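Local coordinates for protein protease Do-like 2, chloroplastic (Arabidopsis thaliana, PDB 4FLN) that cleaves the photodamaged D1 protein of photosystem II as a chloroplast serine protease whose resting state is a hexamer carrying PDZ domains, at residues Glu138-Gly143 against Gly201-Asn206; Asp150-Val155 against Glu210-Ala215; Tyr464-Phe469 against Val474-Arg479. All coordinates share one frame; numbering follows the deposited sequence.

Contact 1: Glu138-Gly143 against Gly201-Asn206; sequences EPLRLG and GGPAFN
Leu140 meets the outer end of the Phe205 ring, and nearly all the close packing of this contact gathers around that one leucine. Its branch point reaches the rim of the ring near the ring plane, with Leu140 CG 3.8 Å from Phe205 CE1. The methyl CD2 comes equally near, at 3.8 Å from Phe205 CZ, so the leucine fork rests along the CE1-CZ edge of the ring, the two side chains crossing at about a right angle. Phe205 presents that edge because its CG lies anti to its carbonyl carbon (chi1 -75°), which carries the ring out to the loop although its CB sets off across the direction of the partner. Pro203, two residues before Phe205, is touched too: Leu140 CD2 lies 4.2 Å from Pro203 CB. In the chymotrypsin-like fold of this peptidase, strand 203-205 belongs to the second six-stranded barrel, between strands 151-156 and 211-216, and begins shortly after Ser200, the charge-relay serine by similarity; the 138-143 loop, running from the first barrel to the second, lies across it. Phe79 of the first barrel touches both Leu140 and Pro203, extending the apolar cluster. With an alanine at Leu140, that edge of Phe205 would probably lose its contact with the branched end of the leucine, and a gap would be likely to open beside Pro203. Toward Asn206 the contact thins: the alpha carbons of Gly143 and Asn206 are 7.6 Å apart, no hydrogen bond joins the two segments, and Asn206 is partly exposed. Gly143 is held instead by Cys211 and Thr233.

Contact 2: Asp150-Val155 against Glu210-Ala215; sequences DSVTVV and ECIGVA
Val152 and Ile212 meet inside the second six-stranded antiparallel barrel of the chymotrypsin-like fold, where strands 151-156 and 211-216 are not paired with each other but both flank the short strand 203-205. Apolar contact is accordingly the whole of what passes between the segments, and it is made at two points by buried methyl groups. At the first, Val152 CG1 lies 4.0 Å from Ile212 CD1, the side chains meeting at a slant. Ile212 gets there with CG1 set between its backbone N and carbonyl carbon (chi1 53°), a placement that sends the terminal methyl toward the other strand. At the second, Val154 CG1 lies 4.0 Å from Ala215 CB. Ala204 of the intervening strand touches Val152, Val154 and Ile212, filling in between the two points, and Ile195 adds to the packing on Val154. The side chain of Ala215 comes within about 4 Å of that of Ser200, the charge-relay serine by similarity, so this end of the barrel interior borders the active site.

Backbone hydrogen bonds go to other neighbours: Val152 and Val154 pair with Gly169 and Thr167, whereas Thr153 and Val155 bond to Phe205 and Pro203. Between Ile212 and Val214 the chain passes through Gly213 with phi 158°, where a side chain would press on the preceding carbonyl oxygen. There the Gly213 N makes a weak hydrogen bond of 3.4 Å to Cys211 SG.

Contact 3: Tyr464-Phe469 against Val474-Arg479; sequences YLVFEF and VAVLER
Leu465 and Leu477 exchange two backbone hydrogen bonds, as do Phe467 and Ala475, whose bond from Phe467 N to Ala475 O is almost straight (2.9 Å, 176°), making an antiparallel beta hairpin whose strand axes approach to 4.4 Å at 164°.

On the face with Tyr464, Val466 and Val476, the two valines lie side by side, Val466 CG2 3.8 Å from Val476 CG2. The other branch of Val476 turns to the tyrosine: its CG1, anti to the backbone N (chi1 160°), sits 3.7 Å from Tyr464 CD2, while Leu477 O lies in the ring plane at its edge. Val474 CG2 closes this row against Val466 CG1.

The opposite face carries Leu465, Phe467, Ala475 and Leu477. Leu477 CD1 meets the edge of the Phe467 ring, 3.9 Å from CE1, and Ala475 CB touches the edge of the Phe469 ring at CE2 (3.8 Å). Farther along, the aliphatic stem of Arg479 crosses Leu465 at about a right angle, while its NH1 bonds to Asp462 O.

The hairpin forms one end of the sheet in the C-terminal PDZ domain. On the valine face a neighbouring subunit arrives, its Glu269 bonding Tyr464 OH and its Ala266 packing on Val476. Strand 464-469 pairs on its other side with strand 437-442, whose Phe442 meets Phe467 edge-to-face, and Glu478 is the N-cap of the helix 479-493 that follows directly.

Overall arrangement
From the N terminus, the chain completes the first protease barrel and enters the loop that carries 138-143, then strand 151-156. Contact 1 closes when 201-206 returns to that loop, and contact 2 closes soon afterwards as 210-215 returns to 150-155; the segments alternate, so the two closures cross. They also touch, through probable hydrogen bonds from Ile212 N to Ala204 O and from Phe205 N to Thr153 O, both within the second barrel. Contact 1 thus ties the interbarrel connection to that barrel, and contact 2 packs its interior. Much later, contact 3 closes a short hairpin in the last PDZ domain, its centre about 59 Å from each of theirs.

Contact 1: Glu138-Gly143 against Gly201-Asn206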
# COMPACT_ATOMS: atom_id res chain seq x y z
N GLU B 138 -15.79 9.91 48.21
CA GLU B 138 -16.50 11.18 48.03
C GLU B 138 -16.90 11.35 46.56
O GLU B 138 -16.15 11.92 45.77
CB GLU B 138 -15.63 12.34 48.48
N PRO B 139 -18.09 10.84 46.22
CA PRO B 139 -18.63 10.72 44.86
C PRO B 139 -18.87 12.06 44.15
O PRO B 139 -18.83 13.12 44.77
CB PRO B 139 -19.95 9.98 45.07
CG PRO B 139 -20.32 10.25 46.48
CD PRO B 139 -19.03 10.32 47.22
N LEU B 140 -19.09 11.98 42.84
CA LEU B 140 -19.27 13.16 42.00
C LEU B 140 -20.73 13.54 41.83
O LEU B 140 -21.61 12.68 41.82
CB LEU B 140 -18.64 12.91 40.63
CG LEU B 140 -17.15 13.20 40.41
CD1 LEU B 140 -16.41 13.57 41.70
CD2 LEU B 140 -16.48 12.03 39.71
N ARG B 141 -20.99 14.83 41.71
CA ARG B 141 -22.35 15.31 41.44
C ARG B 141 -22.47 15.74 39.97
O ARG B 141 -21.50 16.19 39.36
CB ARG B 141 -22.71 16.46 42.37
N LEU B 142 -23.67 15.58 39.41
CA LEU B 142 -23.88 15.86 37.99
C LEU B 142 -24.22 17.31 37.71
O LEU B 142 -25.21 17.83 38.22
CB LEU B 142 -25.00 14.99 37.43
CG LEU B 142 -24.83 13.49 37.59
CD1 LEU B 142 -25.49 12.80 36.42
CD2 LEU B 142 -23.35 13.13 37.67
N GLY B 143 -23.41 17.95 36.87
CA GLY B 143 -23.65 19.32 36.46
C GLY B 143 -24.72 19.46 35.39
O GLY B 143 -25.17 18.48 34.82
N GLY B 201 -14.72 5.18 30.30
CA GLY B 201 -15.83 6.07 30.57
C GLY B 201 -15.71 6.96 31.81
O GLY B 201 -16.68 7.09 32.56
N GLY B 202 -14.52 7.43 32.14
CA GLY B 202 -14.37 8.38 33.23
C GLY B 202 -15.12 9.70 33.02
O GLY B 202 -15.74 9.91 31.97
N PRO B 203 -15.09 10.58 34.02
CA PRO B 203 -15.85 11.84 34.06
C PRO B 203 -15.27 12.98 33.21
O PRO B 203 -14.05 13.10 33.06
CB PRO B 203 -15.81 12.22 35.54
CG PRO B 203 -14.46 11.73 35.98
CD PRO B 203 -14.18 10.47 35.18
N ALA B 204 -16.16 13.82 32.68
CA ALA B 204 -15.78 15.11 32.10
C ALA B 204 -16.26 16.25 33.01
O ALA B 204 -17.45 16.34 33.31
CB ALA B 204 -16.37 15.25 30.74
N PHE B 205 -15.33 17.11 33.44
CA PHE B 205 -15.60 18.11 34.50
C PHE B 205 -15.77 19.56 34.04
O PHE B 205 -15.13 20.00 33.09
CB PHE B 205 -14.46 18.12 35.52
CG PHE B 205 -14.45 16.96 36.46
CD1 PHE B 205 -15.36 16.88 37.50
CD2 PHE B 205 -13.48 15.97 36.35
CE1 PHE B 205 -15.33 15.82 38.39
CE2 PHE B 205 -13.44 14.91 37.24
CZ PHE B 205 -14.36 14.83 38.26
N ASN B 206 -16.58 20.30 34.79
CA ASN B 206 -16.62 21.77 34.75
C ASN B 206 -15.34 22.29 35.33
O ASN B 206 -14.47 21.53 35.73
CB ASN B 206 -17.67 22.29 35.72
CG ASN B 206 -19.05 22.21 35.19
OD1 ASN B 206 -19.97 21.85 35.92
ND2 ASN B 206 -19.22 22.54 33.92

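Contact 2: Asp150-Val155 against Glu210-Ala215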
# COMPACT_ATOMS: atom_id res chain seq x y z
N ASP B 150 -17.11 26.64 27.21
CA ASP B 150 -16.92 26.27 28.60
C ASP B 150 -15.69 25.37 28.73
O ASP B 150 -15.47 24.46 27.92
CB ASP B 150 -18.16 25.56 29.15
CG ASP B 150 -19.20 26.53 29.70
OD1 ASP B 150 -19.22 27.70 29.27
OD2 ASP B 150 -19.99 26.11 30.57
N SER B 151 -14.88 25.62 29.74
CA SER B 151 -13.70 24.81 29.98
C SER B 151 -14.13 23.41 30.39
O SER B 151 -15.05 23.25 31.18
CB SER B 151 -12.85 25.45 31.08
OG SER B 151 -11.66 24.73 31.28
N VAL B 152 -13.46 22.38 29.85
CA VAL B 152 -13.72 21.01 30.26
C VAL B 152 -12.42 20.26 30.55
O VAL B 152 -11.40 20.49 29.90
CB VAL B 152 -14.49 20.21 29.19
CG1 VAL B 152 -15.02 18.90 29.77
CG2 VAL B 152 -15.62 21.02 28.65
N THR B 153 -12.44 19.38 31.54
CA THR B 153 -11.34 18.43 31.70
C THR B 153 -11.91 17.03 31.78
O THR B 153 -12.93 16.78 32.43
CB THR B 153 -10.43 18.70 32.93
OG1 THR B 153 -11.10 18.31 34.13
CG2 THR B 153 -10.05 20.16 33.03
N VAL B 154 -11.24 16.11 31.09
CA VAL B 154 -11.59 14.70 31.08
C VAL B 154 -10.58 13.96 31.94
O VAL B 154 -9.38 14.17 31.79
CB VAL B 154 -11.55 14.17 29.64
CG1 VAL B 154 -11.44 12.64 29.61
CG2 VAL B 154 -12.76 14.66 28.87
N VAL B 155 -11.06 13.12 32.84
CA VAL B 155 -10.20 12.33 33.73
C VAL B 155 -10.39 10.83 33.55
O VAL B 155 -11.52 10.33 33.53
CB VAL B 155 -10.47 12.69 35.20
CG1 VAL B 155 -9.64 11.82 36.11
CG2 VAL B 155 -10.15 14.15 35.45
N GLU B 210 -18.10 19.86 38.87
CA GLU B 210 -19.25 19.02 38.57
C GLU B 210 -18.94 18.21 37.33
O GLU B 210 -18.21 18.66 36.45
CB GLU B 210 -20.50 19.87 38.32
CG GLU B 210 -20.80 20.88 39.41
CD GLU B 210 -22.05 21.70 39.14
OE1 GLU B 210 -22.09 22.41 38.11
OE2 GLU B 210 -23.00 21.62 39.96
N CYS B 211 -19.47 17.00 37.27
CA CYS B 211 -19.30 16.16 36.08
C CYS B 211 -20.35 16.53 35.05
O CYS B 211 -21.55 16.53 35.34
CB CYS B 211 -19.42 14.69 36.45
SG CYS B 211 -19.86 13.65 35.08
N ILE B 212 -19.91 16.90 33.85
CA ILE B 212 -20.82 17.31 32.80
C ILE B 212 -21.15 16.23 31.78
O ILE B 212 -21.81 16.51 30.77
CB ILE B 212 -20.38 18.61 32.11
CG1 ILE B 212 -18.94 18.49 31.62
CG2 ILE B 212 -20.57 19.78 33.06
CD1 ILE B 212 -18.80 17.69 30.35
N GLY B 213 -20.68 15.01 32.02
CA GLY B 213 -20.96 13.90 31.14
C GLY B 213 -19.93 12.79 31.28
O GLY B 213 -19.12 12.80 32.20
N VAL B 214 -19.96 11.83 30.36
CA VAL B 214 -19.04 10.70 30.40
C VAL B 214 -18.20 10.69 29.13
O VAL B 214 -18.73 10.92 28.05
CB VAL B 214 -19.82 9.36 30.52
CG1 VAL B 214 -18.89 8.16 30.34
CG2 VAL B 214 -20.54 9.30 31.84
N ALA B 215 -16.90 10.45 29.26
CA ALA B 215 -16.03 10.43 28.09
C ALA B 215 -16.33 9.20 27.26
O ALA B 215 -16.71 8.17 27.80
CB ALA B 215 -14.56 10.47 28.48

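Contact 3: Tyr464-Phe469 against Val474-Arg479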
# COMPACT_ATOMS: atom_id res chain seq x y z
N TYR B 464 -40.88 -34.61 2.76
CA TYR B 464 -39.71 -33.80 2.50
C TYR B 464 -39.66 -32.53 3.34
O TYR B 464 -40.68 -31.99 3.78
CB TYR B 464 -39.65 -33.44 1.02
CG TYR B 464 -39.65 -34.62 0.08
CD1 TYR B 464 -40.77 -34.93 -0.70
CD2 TYR B 464 -38.53 -35.43 -0.04
CE1 TYR B 464 -40.77 -36.00 -1.55
CE2 TYR B 464 -38.52 -36.51 -0.89
CZ TYR B 464 -39.64 -36.80 -1.65
OH TYR B 464 -39.63 -37.88 -2.50
N LEU B 465 -38.44 -32.05 3.56
CA LEU B 465 -38.23 -30.72 4.09
C LEU B 465 -37.95 -29.81 2.90
O LEU B 465 -36.90 -29.93 2.26
CB LEU B 465 -37.05 -30.72 5.06
CG LEU B 465 -37.21 -31.58 6.33
CD1 LEU B 465 -35.93 -31.59 7.15
CD2 LEU B 465 -38.38 -31.10 7.18
N VAL B 466 -38.88 -28.92 2.58
CA VAL B 466 -38.71 -28.04 1.43
C VAL B 466 -38.36 -26.60 1.82
O VAL B 466 -39.16 -25.90 2.44
CB VAL B 466 -39.96 -28.04 0.51
CG1 VAL B 466 -39.72 -27.18 -0.70
CG2 VAL B 466 -40.30 -29.45 0.09
N PHE B 467 -37.16 -26.16 1.46
CA PHE B 467 -36.71 -24.81 1.76
C PHE B 467 -36.65 -23.97 0.49
O PHE B 467 -35.86 -24.26 -0.39
CB PHE B 467 -35.32 -24.85 2.38
CG PHE B 467 -35.26 -25.56 3.71
CD1 PHE B 467 -34.85 -26.88 3.79
CD2 PHE B 467 -35.60 -24.89 4.88
CE1 PHE B 467 -34.79 -27.54 5.01
CE2 PHE B 467 -35.55 -25.54 6.10
CZ PHE B 467 -35.14 -26.87 6.16
N GLU B 468 -37.48 -22.94 0.40
CA GLU B 468 -37.38 -21.99 -0.70
C GLU B 468 -36.56 -20.77 -0.30
O GLU B 468 -36.90 -20.09 0.66
CB GLU B 468 -38.76 -21.55 -1.19
CG GLU B 468 -39.52 -22.63 -1.92
CD GLU B 468 -40.98 -22.27 -2.14
OE1 GLU B 468 -41.84 -23.19 -2.05
OE2 GLU B 468 -41.26 -21.08 -2.40
N PHE B 469 -35.50 -20.49 -1.04
CA PHE B 469 -34.64 -19.36 -0.70
C PHE B 469 -34.92 -18.15 -1.57
O PHE B 469 -35.82 -18.18 -2.41
CB PHE B 469 -33.17 -19.74 -0.80
CG PHE B 469 -32.78 -20.85 0.11
CD1 PHE B 469 -32.09 -20.59 1.27
CD2 PHE B 469 -33.12 -22.16 -0.18
CE1 PHE B 469 -31.73 -21.61 2.12
CE2 PHE B 469 -32.76 -23.19 0.67
CZ PHE B 469 -32.07 -22.91 1.82
N VAL B 474 -34.44 -23.80 -4.51
CA VAL B 474 -35.16 -24.71 -3.61
C VAL B 474 -34.32 -25.90 -3.17
O VAL B 474 -33.85 -26.68 -4.00
CB VAL B 474 -36.45 -25.28 -4.25
CG1 VAL B 474 -36.27 -25.49 -5.74
CG2 VAL B 474 -36.82 -26.59 -3.60
N ALA B 475 -34.16 -26.07 -1.87
CA ALA B 475 -33.48 -27.24 -1.34
C ALA B 475 -34.51 -28.21 -0.80
O ALA B 475 -35.29 -27.87 0.09
CB ALA B 475 -32.52 -26.86 -0.24
N VAL B 476 -34.53 -29.42 -1.34
CA VAL B 476 -35.42 -30.44 -0.82
C VAL B 476 -34.60 -31.49 -0.10
O VAL B 476 -33.55 -31.91 -0.59
CB VAL B 476 -36.27 -31.10 -1.92
CG1 VAL B 476 -36.79 -32.44 -1.45
CG2 VAL B 476 -37.43 -30.19 -2.31
N LEU B 477 -35.08 -31.89 1.06
CA LEU B 477 -34.43 -32.93 1.85
C LEU B 477 -35.45 -33.91 2.36
O LEU B 477 -36.61 -33.55 2.56
CB LEU B 477 -33.67 -32.31 3.01
CG LEU B 477 -32.48 -31.48 2.53
CD1 LEU B 477 -32.66 -30.03 2.92
CD2 LEU B 477 -31.20 -32.05 3.09
N GLU B 478 -35.02 -35.15 2.58
CA GLU B 478 -35.90 -36.18 3.11
C GLU B 478 -35.88 -36.22 4.64
O GLU B 478 -34.82 -36.39 5.26
CB GLU B 478 -35.52 -37.55 2.54
CG GLU B 478 -36.70 -38.46 2.32
CD GLU B 478 -36.31 -39.92 2.24
OE1 GLU B 478 -37.01 -40.75 2.86
OE2 GLU B 478 -35.30 -40.23 1.57
N ARG B 479 -37.06 -36.08 5.26
CA ARG B 479 -37.15 -35.99 6.72
C ARG B 479 -36.42 -37.10 7.48
O ARG B 479 -35.57 -36.82 8.32
CB ARG B 479 -38.61 -35.94 7.18
CG ARG B 479 -39.12 -34.53 7.43
CD ARG B 479 -40.43 -34.52 8.21
NE ARG B 479 -40.31 -35.26 9.45
CZ ARG B 479 -40.91 -36.43 9.67
NH1 ARG B 479 -41.67 -36.98 8.74
NH2 ARG B 479 -40.75 -37.04 10.83